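Local coordinates for acetyl-CoA acetyltransferase (Mycobacterium smegmatis, PDB 4EGV), which probably transfers acyl groups, as a monomeric type 1 thiolase-like protein that carries an additional C-terminal domain on its thiolase fold, at residues V269-A274 and P374-L379; W293-G298 and T422-W427; A67-A72 and D135-F140; D341-F346 and N382-G387. All blocks are in the same frame, centred on the assembly; numbering follows the deposited sequence.

Contact 1: residues V269-A274 and P374-L379; sequences VNQGAA and PFFGGL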
loop_
_atom_site.group_PDB
_atom_site.type_symbol
_atom_site.label_atom_id
_atom_site.label_comp_id
_atom_site.label_asym_id
_atom_site.label_seq_id
_atom_site.Cartn_x
_atom_site.Cartn_y
_atom_site.Cartn_z
ATOM N N VAL A 269 -14.695 0.441 9.086
ATOM C CA VAL A 269 -14.181 0.658 10.475
ATOM C C VAL A 269 -14.142 2.131 10.942
ATOM O O VAL A 269 -14.184 3.036 10.130
ATOM C CB VAL A 269 -12.680 0.237 10.584
ATOM C CG1 VAL A 269 -12.490 -1.290 10.480
ATOM C CG2 VAL A 269 -11.843 0.965 9.549
ATOM N N ASN A 270 -13.931 2.314 12.226
ATOM C CA ASN A 270 -13.561 3.569 12.809
ATOM C C ASN A 270 -12.155 3.423 13.385
ATOM O O ASN A 270 -11.978 2.756 14.338
ATOM C CB ASN A 270 -14.566 3.962 13.895
ATOM C CG ASN A 270 -15.915 4.425 13.347
ATOM O OD1 ASN A 270 -16.295 5.548 13.526
ATOM N ND2 ASN A 270 -16.646 3.542 12.760
ATOM N N GLN A 271 -11.175 4.099 12.793
ATOM C CA GLN A 271 -9.805 4.029 13.301
ATOM C C GLN A 271 -8.952 5.250 12.952
ATOM O O GLN A 271 -9.051 5.797 11.854
ATOM C CB GLN A 271 -9.118 2.754 12.803
ATOM C CG GLN A 271 -9.457 2.387 11.367
ATOM C CD GLN A 271 -8.618 1.236 10.848
ATOM O OE1 GLN A 271 -7.833 1.397 9.914
ATOM N NE2 GLN A 271 -8.782 0.064 11.452
ATOM N N GLY A 272 -8.110 5.664 13.896
ATOM C CA GLY A 272 -7.174 6.746 13.673
ATOM C C GLY A 272 -5.772 6.328 14.009
ATOM O O GLY A 272 -5.566 5.442 14.817
ATOM N N ALA A 273 -4.806 6.952 13.357
ATOM C CA ALA A 273 -3.405 6.766 13.671
ATOM C C ALA A 273 -2.662 8.117 13.597
ATOM O O ALA A 273 -3.023 8.947 12.800
ATOM C CB ALA A 273 -2.814 5.715 12.749
ATOM N N ALA A 274 -1.649 8.334 14.438
ATOM C CA ALA A 274 -0.835 9.539 14.428
ATOM C C ALA A 274 0.629 9.235 14.685
ATOM O O ALA A 274 0.952 8.311 15.412
ATOM C CB ALA A 274 -1.354 10.515 15.427
ATOM N N PRO A 374 -7.433 -6.579 4.062
ATOM C CA PRO A 374 -8.741 -7.137 4.194
ATOM C C PRO A 374 -9.010 -7.227 5.689
ATOM O O PRO A 374 -10.002 -6.690 6.149
ATOM C CB PRO A 374 -8.595 -8.504 3.558
ATOM C CG PRO A 374 -7.450 -8.423 2.812
ATOM C CD PRO A 374 -6.530 -7.539 3.444
ATOM N N PHE A 375 -8.108 -7.876 6.420
ATOM C CA PHE A 375 -8.368 -8.418 7.732
ATOM C C PHE A 375 -8.340 -7.427 8.859
ATOM O O PHE A 375 -9.102 -7.506 9.741
ATOM C CB PHE A 375 -7.428 -9.589 8.027
ATOM C CG PHE A 375 -7.225 -10.516 6.888
ATOM C CD1 PHE A 375 -8.189 -11.398 6.522
ATOM C CD2 PHE A 375 -6.078 -10.488 6.157
ATOM C CE1 PHE A 375 -7.986 -12.214 5.452
ATOM C CE2 PHE A 375 -5.902 -11.299 5.128
ATOM C CZ PHE A 375 -6.841 -12.162 4.774
ATOM N N PHE A 376 -7.417 -6.509 8.804
ATOM C CA PHE A 376 -7.230 -5.468 9.801
ATOM C C PHE A 376 -8.397 -4.485 9.834
ATOM O O PHE A 376 -8.755 -4.003 10.897
ATOM C CB PHE A 376 -5.889 -4.735 9.608
ATOM C CG PHE A 376 -5.643 -3.608 10.608
ATOM C CD1 PHE A 376 -5.424 -3.874 11.957
ATOM C CD2 PHE A 376 -5.605 -2.278 10.193
ATOM C CE1 PHE A 376 -5.179 -2.846 12.867
ATOM C CE2 PHE A 376 -5.365 -1.242 11.101
ATOM C CZ PHE A 376 -5.177 -1.532 12.440
ATOM N N GLY A 377 -8.977 -4.218 8.663
ATOM C CA GLY A 377 -10.066 -3.278 8.494
ATOM C C GLY A 377 -9.591 -1.985 7.891
ATOM O O GLY A 377 -8.476 -1.524 8.176
ATOM N N GLY A 378 -10.429 -1.397 7.050
ATOM C CA GLY A 378 -10.112 -0.105 6.465
ATOM C C GLY A 378 -10.188 -0.111 4.963
ATOM O O GLY A 378 -10.163 -1.156 4.360
ATOM N N LEU A 379 -10.290 1.080 4.384
ATOM C CA LEU A 379 -10.426 1.295 2.952
ATOM C C LEU A 379 -9.127 1.185 2.210
ATOM O O LEU A 379 -9.128 0.932 1.021
ATOM C CB LEU A 379 -11.015 2.672 2.660
ATOM C CG LEU A 379 -12.457 2.871 3.166
ATOM C CD1 LEU A 379 -12.931 4.348 2.959
ATOM C CD2 LEU A 379 -13.470 1.781 2.715
HETATM O O HOH W 1 -6.580 0.191 7.637
#
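The oxygen of water 1 is the best-held polar atom here, with two hydrogen bonds, both of which it donates. The water oxygen lies 2.6 Å from the backbone Gly377 O and 2.9 Å from the side-chain Gln271 OE1. Two acceptors gain nothing from meeting directly, so the water, able to offer a hydrogen to each, joins them. Gln271 suits the place because its long chain can span the gap: CG sits in the crowded position between backbone N and carbonyl carbon (chi1 39°), and the chain then runs extended. Its amide crosses the Phe376 ring obliquely, the planes 54° apart, with Gln271 NE2 3.7 Å from Phe376 CE2; that ring also meets His386. In the thiolase fold, strand 271-279 runs inside the mixed sheet between strands 136-143 and 20-29, and this contact fastens its beginning to the chain leaving the short helix 373-376. Gly377 leaves the helix with positive phi (104°), a conformation that glycine adopts readily. Lacking side chains, Gly377 and Gly378 present bare backbone to a branched valine: Val269 CG1 lies 3.7 Å from Gly377 CA, and Val269 CG2 rests 3.7 Å from Gly378 CA.

Contact 2: residues W293-G298 and T422-W427; sequences WVYLRG and TEPADW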
loop_
_atom_site.group_PDB
_atom_site.type_symbol
_atom_site.label_atom_id
_atom_site.label_comp_id
_atom_site.label_asym_id
_atom_site.label_seq_id
_atom_site.Cartn_x
_atom_site.Cartn_y
_atom_site.Cartn_z
ATOM N N TRP A 293 13.002 7.135 21.306
ATOM C CA TRP A 293 13.445 7.560 19.993
ATOM C C TRP A 293 13.673 6.404 19.010
ATOM O O TRP A 293 14.390 5.439 19.295
ATOM C CB TRP A 293 14.741 8.339 20.089
ATOM C CG TRP A 293 14.754 9.441 21.009
ATOM C CD1 TRP A 293 13.767 9.821 21.839
ATOM C CD2 TRP A 293 15.845 10.335 21.235
ATOM N NE1 TRP A 293 14.159 10.903 22.579
ATOM C CE2 TRP A 293 15.435 11.239 22.230
ATOM C CE3 TRP A 293 17.127 10.470 20.681
ATOM C CZ2 TRP A 293 16.258 12.256 22.700
ATOM C CZ3 TRP A 293 17.937 11.475 21.135
ATOM C CH2 TRP A 293 17.495 12.368 22.131
ATOM N N VAL A 294 13.075 6.553 17.836
ATOM C CA VAL A 294 13.277 5.673 16.699
ATOM C C VAL A 294 13.710 6.497 15.467
ATOM O O VAL A 294 13.133 7.518 15.136
ATOM C CB VAL A 294 12.003 4.866 16.439
ATOM C CG1 VAL A 294 12.191 3.909 15.358
ATOM C CG2 VAL A 294 11.614 4.141 17.689
ATOM N N TYR A 295 14.749 6.036 14.793
ATOM C CA TYR A 295 15.271 6.677 13.575
ATOM C C TYR A 295 14.673 6.107 12.295
ATOM O O TYR A 295 14.413 4.941 12.170
ATOM C CB TYR A 295 16.807 6.575 13.535
ATOM C CG TYR A 295 17.447 7.156 14.751
ATOM C CD1 TYR A 295 18.013 8.407 14.694
ATOM C CD2 TYR A 295 17.437 6.479 15.970
ATOM C CE1 TYR A 295 18.587 8.989 15.798
ATOM C CE2 TYR A 295 17.982 7.046 17.077
ATOM C CZ TYR A 295 18.577 8.321 16.990
ATOM O OH TYR A 295 19.154 8.935 18.091
ATOM N N LEU A 296 14.423 6.973 11.347
ATOM C CA LEU A 296 14.062 6.532 10.036
ATOM C C LEU A 296 15.375 6.334 9.254
ATOM O O LEU A 296 15.908 7.238 8.646
ATOM C CB LEU A 296 13.102 7.535 9.397
ATOM C CG LEU A 296 12.661 7.282 7.959
ATOM C CD1 LEU A 296 12.140 5.891 7.732
ATOM C CD2 LEU A 296 11.637 8.321 7.573
ATOM N N ARG A 297 15.892 5.127 9.309
ATOM C CA ARG A 297 17.191 4.840 8.772
ATOM C C ARG A 297 17.215 4.736 7.265
ATOM O O ARG A 297 18.094 5.273 6.640
ATOM C CB ARG A 297 17.803 3.610 9.429
ATOM C CG ARG A 297 18.223 3.848 10.872
ATOM C CD ARG A 297 19.523 4.672 10.983
ATOM N NE ARG A 297 20.692 4.026 10.375
ATOM C CZ ARG A 297 21.486 3.144 10.989
ATOM N NH1 ARG A 297 21.280 2.777 12.238
ATOM N NH2 ARG A 297 22.502 2.610 10.343
ATOM N N GLY A 298 16.231 4.079 6.680
ATOM C CA GLY A 298 16.144 4.033 5.237
ATOM C C GLY A 298 14.826 4.489 4.696
ATOM O O GLY A 298 13.811 4.457 5.368
ATOM N N THR A 422 16.209 1.760 16.574
ATOM C CA THR A 422 16.680 2.579 17.690
ATOM C C THR A 422 18.150 2.990 17.565
ATOM O O THR A 422 18.595 3.940 18.214
ATOM C CB THR A 422 16.520 1.856 19.024
ATOM O OG1 THR A 422 16.998 0.516 18.900
ATOM C CG2 THR A 422 15.071 1.864 19.471
ATOM N N GLU A 423 18.890 2.253 16.735
ATOM C CA GLU A 423 20.310 2.489 16.462
ATOM C C GLU A 423 20.512 3.845 15.744
ATOM O O GLU A 423 20.065 4.015 14.625
ATOM C CB GLU A 423 20.916 1.305 15.678
ATOM C CG GLU A 423 22.463 1.178 15.731
ATOM C CD GLU A 423 23.042 0.253 14.622
ATOM O OE1 GLU A 423 22.932 -1.001 14.753
ATOM O OE2 GLU A 423 23.610 0.776 13.622
ATOM N N PRO A 424 21.223 4.791 16.319
ATOM C CA PRO A 424 21.226 6.155 15.814
ATOM C C PRO A 424 22.071 6.440 14.594
ATOM O O PRO A 424 23.097 5.874 14.407
ATOM C CB PRO A 424 21.784 6.921 17.000
ATOM C CG PRO A 424 21.598 6.079 18.101
ATOM C CD PRO A 424 21.826 4.753 17.637
ATOM N N ALA A 425 21.647 7.357 13.764
ATOM C CA ALA A 425 22.504 7.794 12.689
ATOM C C ALA A 425 22.053 9.088 12.149
ATOM O O ALA A 425 20.982 9.524 12.435
ATOM C CB ALA A 425 22.547 6.814 11.612
ATOM N N ASP A 426 22.888 9.678 11.324
ATOM C CA ASP A 426 22.574 10.893 10.635
ATOM C C ASP A 426 21.660 10.568 9.512
ATOM O O ASP A 426 21.772 9.558 8.922
ATOM C CB ASP A 426 23.838 11.457 10.029
ATOM C CG ASP A 426 24.582 12.362 10.951
ATOM O OD1 ASP A 426 24.418 12.250 12.150
ATOM O OD2 ASP A 426 25.349 13.189 10.459
ATOM N N TRP A 427 20.774 11.467 9.189
ATOM C CA TRP A 427 19.932 11.324 8.039
ATOM C C TRP A 427 20.790 11.241 6.815
ATOM O O TRP A 427 21.634 12.063 6.618
ATOM C CB TRP A 427 19.018 12.534 7.958
ATOM C CG TRP A 427 18.072 12.559 6.854
ATOM C CD1 TRP A 427 18.221 13.184 5.700
ATOM C CD2 TRP A 427 16.793 11.951 6.820
ATOM N NE1 TRP A 427 17.137 13.001 4.919
ATOM C CE2 TRP A 427 16.238 12.242 5.596
ATOM C CE3 TRP A 427 16.071 11.177 7.707
ATOM C CZ2 TRP A 427 15.019 11.800 5.235
ATOM C CZ3 TRP A 427 14.870 10.746 7.338
ATOM C CH2 TRP A 427 14.349 11.044 6.122
#
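Strand 294-303 carries a classic beta bulge, Arg297 and Gly298 both facing Ile419 of strand 414-421, and the chain leaving that antiparallel neighbour, residues 422-427, passes across residues 293-297. Arg297 is bent at chi2 (-75°) and chi3 (-62°), bringing its guanidinium to the backbone of Glu423. Arg297 NH1 gives a hydrogen bond to Glu423 O at 3.0 Å, arriving from above the carbonyl plane. The same NH1 makes a salt bridge to Glu423 OE2 at 3.4 Å, its hydrogen bond long and weak; the charges suit a place near the surface, Glu423 exposed and Arg297 partly so. Ala425 CB, small enough to lie close, covers one guanidinium face 3.6 Å from Arg297 NE. Within the thiolase fold these two strands are neighbours in the large mixed sheet. Here Tyr295 offers a broad buried ring: Pro424 CA stands 3.6 Å from the Tyr295 ring centroid, 12° off the normal, a CH-pi contact suited to the rigid proline. Pro424 CB reaches Tyr295 OH at 3.5 Å. Farther along, Trp427 and Leu296 lie side by side, with Leu296 CD2 4.0 Å from Trp427 CZ3, while the indole also stacks on His299.

Contact 3: residues A67-A72 and D135-F140; sequences AIDTVA and DVVLIF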
loop_
_atom_site.group_PDB
_atom_site.type_symbol
_atom_site.label_atom_id
_atom_site.label_comp_id
_atom_site.label_asym_id
_atom_site.label_seq_id
_atom_site.Cartn_x
_atom_site.Cartn_y
_atom_site.Cartn_z
ATOM N N ALA A 67 4.582 23.098 20.942
ATOM C CA ALA A 67 5.816 23.130 20.191
ATOM C C ALA A 67 5.667 22.658 18.739
ATOM O O ALA A 67 6.577 22.848 17.926
ATOM C CB ALA A 67 6.913 22.319 20.922
ATOM N N ILE A 68 4.541 22.024 18.427
ATOM C CA ILE A 68 4.264 21.560 17.064
ATOM C C ILE A 68 4.163 22.722 16.040
ATOM O O ILE A 68 3.316 23.602 16.165
ATOM C CB ILE A 68 2.979 20.660 16.973
ATOM C CG1 ILE A 68 3.151 19.380 17.766
ATOM C CG2 ILE A 68 2.652 20.311 15.529
ATOM C CD1 ILE A 68 1.860 18.667 18.081
ATOM N N ASP A 69 5.024 22.683 15.031
ATOM C CA ASP A 69 5.045 23.691 14.013
ATOM C C ASP A 69 4.350 23.280 12.693
ATOM O O ASP A 69 3.942 24.150 11.901
ATOM C CB ASP A 69 6.469 24.266 13.805
ATOM C CG ASP A 69 7.557 23.182 13.457
ATOM O OD1 ASP A 69 7.526 22.521 12.382
ATOM O OD2 ASP A 69 8.501 23.024 14.265
ATOM N N THR A 70 4.203 21.970 12.457
ATOM C CA THR A 70 3.481 21.489 11.285
ATOM C C THR A 70 2.611 20.309 11.610
ATOM O O THR A 70 3.042 19.411 12.311
ATOM C CB THR A 70 4.420 21.068 10.164
ATOM O OG1 THR A 70 5.395 22.084 9.999
ATOM C CG2 THR A 70 3.648 20.899 8.862
ATOM N N VAL A 71 1.384 20.351 11.093
ATOM C CA VAL A 71 0.502 19.205 11.058
ATOM C C VAL A 71 0.213 18.797 9.624
ATOM O O VAL A 71 0.067 19.618 8.723
ATOM C CB VAL A 71 -0.813 19.380 11.838
ATOM C CG1 VAL A 71 -0.516 19.627 13.268
ATOM C CG2 VAL A 71 -1.647 20.486 11.287
ATOM N N ALA A 72 0.155 17.502 9.413
ATOM C CA ALA A 72 -0.112 17.005 8.132
ATOM C C ALA A 72 -1.125 15.892 8.332
ATOM O O ALA A 72 -0.995 15.064 9.231
ATOM C CB ALA A 72 1.182 16.514 7.485
ATOM N N ASP A 135 10.768 21.462 12.843
ATOM C CA ASP A 135 11.314 20.992 14.116
ATOM C C ASP A 135 10.458 19.956 14.837
ATOM O O ASP A 135 10.914 18.994 15.316
ATOM C CB ASP A 135 11.547 22.166 15.061
ATOM C CG ASP A 135 12.719 23.023 14.678
ATOM O OD1 ASP A 135 13.811 22.524 14.540
ATOM O OD2 ASP A 135 12.545 24.204 14.531
ATOM N N VAL A 136 9.198 20.205 14.938
ATOM C CA VAL A 136 8.217 19.255 15.464
ATOM C C VAL A 136 7.004 19.107 14.545
ATOM O O VAL A 136 6.295 20.065 14.255
ATOM C CB VAL A 136 7.744 19.607 16.882
ATOM C CG1 VAL A 136 6.885 18.491 17.465
ATOM C CG2 VAL A 136 8.913 19.906 17.766
ATOM N N VAL A 137 6.774 17.885 14.101
ATOM C CA VAL A 137 5.742 17.621 13.146
ATOM C C VAL A 137 4.812 16.542 13.673
ATOM O O VAL A 137 5.239 15.589 14.269
ATOM C CB VAL A 137 6.368 17.174 11.794
ATOM C CG1 VAL A 137 5.287 16.781 10.744
ATOM C CG2 VAL A 137 7.302 18.247 11.253
ATOM N N LEU A 138 3.525 16.719 13.441
ATOM C CA LEU A 138 2.513 15.704 13.725
ATOM C C LEU A 138 1.812 15.247 12.451
ATOM O O LEU A 138 1.291 16.035 11.703
ATOM C CB LEU A 138 1.470 16.198 14.755
ATOM C CG LEU A 138 0.438 15.160 15.226
ATOM C CD1 LEU A 138 1.145 13.984 15.927
ATOM C CD2 LEU A 138 -0.611 15.744 16.128
ATOM N N ILE A 139 1.820 13.944 12.222
ATOM C CA ILE A 139 1.150 13.322 11.110
ATOM C C ILE A 139 -0.047 12.498 11.616
ATOM O O ILE A 139 0.016 11.906 12.683
ATOM C CB ILE A 139 2.180 12.467 10.383
ATOM C CG1 ILE A 139 3.166 13.364 9.645
ATOM C CG2 ILE A 139 1.561 11.494 9.382
ATOM C CD1 ILE A 139 4.463 12.643 9.287
ATOM N N PHE A 140 -1.153 12.488 10.894
ATOM C CA PHE A 140 -2.301 11.737 11.364
ATOM C C PHE A 140 -3.227 11.406 10.209
ATOM O O PHE A 140 -3.107 11.968 9.124
ATOM C CB PHE A 140 -3.057 12.462 12.499
ATOM C CG PHE A 140 -3.313 13.912 12.221
ATOM C CD1 PHE A 140 -4.277 14.303 11.304
ATOM C CD2 PHE A 140 -2.543 14.887 12.838
ATOM C CE1 PHE A 140 -4.499 15.642 11.016
ATOM C CE2 PHE A 140 -2.753 16.272 12.540
ATOM C CZ PHE A 140 -3.744 16.625 11.627
#
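The Phe140 ring, in a parallel strand pair of the thiolase fold, carries the carbonyl Ala72 O over the centre of one face, 3.7 Å above its plane, and has Leu138 CG at its edge, in plane. Phe140 CG takes the crowded position between backbone N and carbonyl carbon (chi1 47°), which folds the ring back over the neighbouring strand, Phe140 CE2 touching Val71 CB. The Asp69 carboxylate is met from above its plane by Val136 N, 3.0 Å from Asp69 OD2. Strands 70-73 and 136-143 are neighbours in the mixed sheet, the axes of residues 70-72 and 136-140 lying 16° apart. Leu138 N binds Thr70 O at 3.0 Å, Ala72 N binds Leu138 O at 2.9 Å, and Phe140 N binds Ala72 O at 3.1 Å. Small Ala72 and beta-branched Thr70 and Val137 pack on Phe125 of helix 117-130, whereas Val71 and Leu138 face helix 93-101. Where the strands begin, Asp69 both gives and takes: Asp69 N donates to Val136 O at 3.0 Å, which Thr70 N reaches weakly, and its carboxylate takes weak bonds from Asp135 N. Ile68 crosses Val136 at about a right angle, Ile68 CG1 3.9 Å from Val136 CG1.

Contact 4: residues D341-F346 and N382-G387; sequences DLYSCF and NYSMHG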
loop_
_atom_site.group_PDB
_atom_site.type_symbol
_atom_site.label_atom_id
_atom_site.label_comp_id
_atom_site.label_asym_id
_atom_site.label_seq_id
_atom_site.Cartn_x
_atom_site.Cartn_y
_atom_site.Cartn_z
ATOM N N ASP A 341 6.268 -4.911 7.590
ATOM C CA ASP A 341 4.873 -4.603 7.273
ATOM C C ASP A 341 4.781 -4.188 5.821
ATOM O O ASP A 341 5.161 -3.089 5.451
ATOM C CB ASP A 341 4.245 -3.527 8.158
ATOM C CG ASP A 341 2.705 -3.491 8.027
ATOM O OD1 ASP A 341 2.023 -4.235 8.733
ATOM O OD2 ASP A 341 2.172 -2.712 7.222
ATOM N N LEU A 342 4.291 -5.115 5.009
ATOM C CA LEU A 342 4.112 -4.928 3.577
ATOM C C LEU A 342 2.646 -4.682 3.280
ATOM O O LEU A 342 1.766 -5.360 3.793
ATOM C CB LEU A 342 4.672 -6.137 2.794
ATOM C CG LEU A 342 6.159 -6.253 2.427
ATOM C CD1 LEU A 342 7.098 -5.338 3.145
ATOM C CD2 LEU A 342 6.632 -7.696 2.529
ATOM N N TYR A 343 2.387 -3.670 2.481
ATOM C CA TYR A 343 1.037 -3.284 2.180
ATOM C C TYR A 343 0.335 -4.367 1.346
ATOM O O TYR A 343 0.862 -4.839 0.331
ATOM C CB TYR A 343 1.067 -1.962 1.444
ATOM C CG TYR A 343 -0.267 -1.294 1.235
ATOM C CD1 TYR A 343 -0.640 -0.192 2.025
ATOM C CD2 TYR A 343 -1.151 -1.736 0.240
ATOM C CE1 TYR A 343 -1.848 0.434 1.849
ATOM C CE2 TYR A 343 -2.375 -1.125 0.045
ATOM C CZ TYR A 343 -2.724 -0.032 0.856
ATOM O OH TYR A 343 -3.938 0.594 0.660
ATOM N N SER A 344 -0.886 -4.704 1.766
ATOM C CA SER A 344 -1.602 -5.890 1.301
ATOM C C SER A 344 -3.111 -5.720 1.124
ATOM O O SER A 344 -3.887 -6.420 1.793
ATOM C CB SER A 344 -1.347 -7.039 2.300
ATOM O OG SER A 344 -1.732 -6.681 3.627
ATOM N N CYS A 345 -3.574 -4.831 0.250
ATOM C CA CYS A 345 -5.043 -4.788 0.040
ATOM C C CYS A 345 -5.389 -6.073 -0.757
ATOM O O CYS A 345 -6.331 -6.791 -0.474
ATOM C CB CYS A 345 -5.489 -3.473 -0.641
ATOM S SG CYS A 345 -7.219 -2.814 -0.294
ATOM N N PHE A 346 -4.524 -6.373 -1.715
ATOM C CA PHE A 346 -4.594 -7.565 -2.542
ATOM C C PHE A 346 -3.253 -8.296 -2.467
ATOM O O PHE A 346 -2.261 -7.755 -2.053
ATOM C CB PHE A 346 -4.922 -7.133 -3.974
ATOM C CG PHE A 346 -6.195 -6.319 -4.081
ATOM C CD1 PHE A 346 -7.431 -6.968 -4.194
ATOM C CD2 PHE A 346 -6.168 -4.929 -4.020
ATOM C CE1 PHE A 346 -8.616 -6.243 -4.260
ATOM C CE2 PHE A 346 -7.335 -4.194 -4.083
ATOM C CZ PHE A 346 -8.566 -4.841 -4.203
ATOM N N ASN A 382 -5.208 5.061 4.812
ATOM C CA ASN A 382 -4.419 5.353 5.993
ATOM C C ASN A 382 -3.824 4.107 6.679
ATOM O O ASN A 382 -3.302 4.175 7.769
ATOM C CB ASN A 382 -5.246 6.198 6.977
ATOM C CG ASN A 382 -4.385 6.925 7.941
ATOM O OD1 ASN A 382 -3.542 7.712 7.536
ATOM N ND2 ASN A 382 -4.536 6.634 9.217
ATOM N N TYR A 383 -3.884 2.973 6.013
ATOM C CA TYR A 383 -3.395 1.730 6.585
ATOM C C TYR A 383 -1.940 1.743 7.048
ATOM O O TYR A 383 -1.652 1.329 8.156
ATOM C CB TYR A 383 -3.584 0.571 5.620
ATOM C CG TYR A 383 -2.814 -0.636 6.103
ATOM C CD1 TYR A 383 -3.350 -1.475 7.095
ATOM C CD2 TYR A 383 -1.524 -0.911 5.623
ATOM C CE1 TYR A 383 -2.662 -2.527 7.555
ATOM C CE2 TYR A 383 -0.826 -1.987 6.102
ATOM C CZ TYR A 383 -1.403 -2.784 7.068
ATOM O OH TYR A 383 -0.737 -3.873 7.546
ATOM N N SER A 384 -1.020 2.205 6.211
ATOM C CA SER A 384 0.405 2.182 6.561
ATOM C C SER A 384 0.793 3.015 7.771
ATOM O O SER A 384 1.902 2.933 8.244
ATOM C CB SER A 384 1.310 2.548 5.364
ATOM O OG SER A 384 1.643 1.413 4.585
HETATM N N MSE A 385 -0.086 3.826 8.297
HETATM C CA MSE A 385 0.312 4.560 9.461
HETATM C C MSE A 385 0.203 3.727 10.717
HETATM O O MSE A 385 0.898 3.975 11.695
HETATM C CB MSE A 385 -0.551 5.765 9.615
HETATM C CG MSE A 385 -0.021 6.670 10.646
HETATM SE SE MSE A 385 -0.515 8.355 10.111
HETATM C CE MSE A 385 -2.424 8.241 10.153
ATOM N N HIS A 386 -0.713 2.772 10.680
ATOM C CA HIS A 386 -0.790 1.715 11.650
ATOM C C HIS A 386 0.455 0.776 11.608
ATOM O O HIS A 386 0.957 0.366 12.632
ATOM C CB HIS A 386 -2.105 0.953 11.427
ATOM C CG HIS A 386 -3.314 1.781 11.724
ATOM N ND1 HIS A 386 -3.754 2.007 13.010
ATOM C CD2 HIS A 386 -4.147 2.472 10.908
ATOM C CE1 HIS A 386 -4.817 2.780 12.974
ATOM N NE2 HIS A 386 -5.078 3.069 11.713
ATOM N N GLY A 387 0.903 0.465 10.394
ATOM C CA GLY A 387 2.154 -0.206 10.123
ATOM C C GLY A 387 3.359 0.453 10.758
ATOM O O GLY A 387 4.112 -0.194 11.479
#
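Tyr343 turns the face of its ring to the edge of Tyr383 in an offset edge-to-face pair, with planes at 87° and ring centroids 5.7 Å apart. The two side chains slide past each other in opposite directions, each with CG anti to its backbone N, so that Tyr343 CD1 comes 3.8 Å from Tyr383 CD2. At the edge of the Tyr343 ring, in its plane, sits Ser384 OG, 3.8 Å from Tyr343 CD1. The Tyr343 hydroxyl is held by Gly380 O.

Asp341 and Tyr383 meet tip to tip, carboxylate and ring planes 26° apart. Tyr383 OH donates to the syn lone pair of Asp341 OD2 at 3.1 Å, while Asp341 OD1 takes a backbone hydrogen bond from Leu369 N. A tyrosine suits this place because its ring packs against Tyr343 while its hydroxyl reaches the acid. Glycine suits position 387 because a CB there would point at Asp341 and clash with OD2; the bare backbone lets Asp341 OD2 sit 3.8 Å from Gly387 CA. The contact thus joins strand 337-342 and the loop after it to the start of helix 383-397; in thiolases, the loops at these ends help to form the active site. With N-H and O-H donors around it, the buried Asp341 carboxylate probably stays ionised, and the donating Tyr383 phenol is probably neutral.

Contacts 1, 3 and 4 are buried, whereas contact 2 is only partly so, and their chemistry differs with their place in the fold. Contact 2 uses a surface arginine-glutamate pair beside an aromatic ring; contact 3 relies mostly on backbone bonding between parallel strands; contact 4 hides a carboxylate among donors; contact 1 has a water bridging two acceptors. All four reach the same mixed sheet. Contacts 1 and 3 use its neighbouring strands 271-279 and 136-143 and touch through Ala274 and Phe140. Contacts 1 and 4, centres 10 Å apart, involve successive helices, and the helix of contact 4 also packs against both those strands. Contact 2 stands apart, about 9 Å at nearest atoms from contact 3.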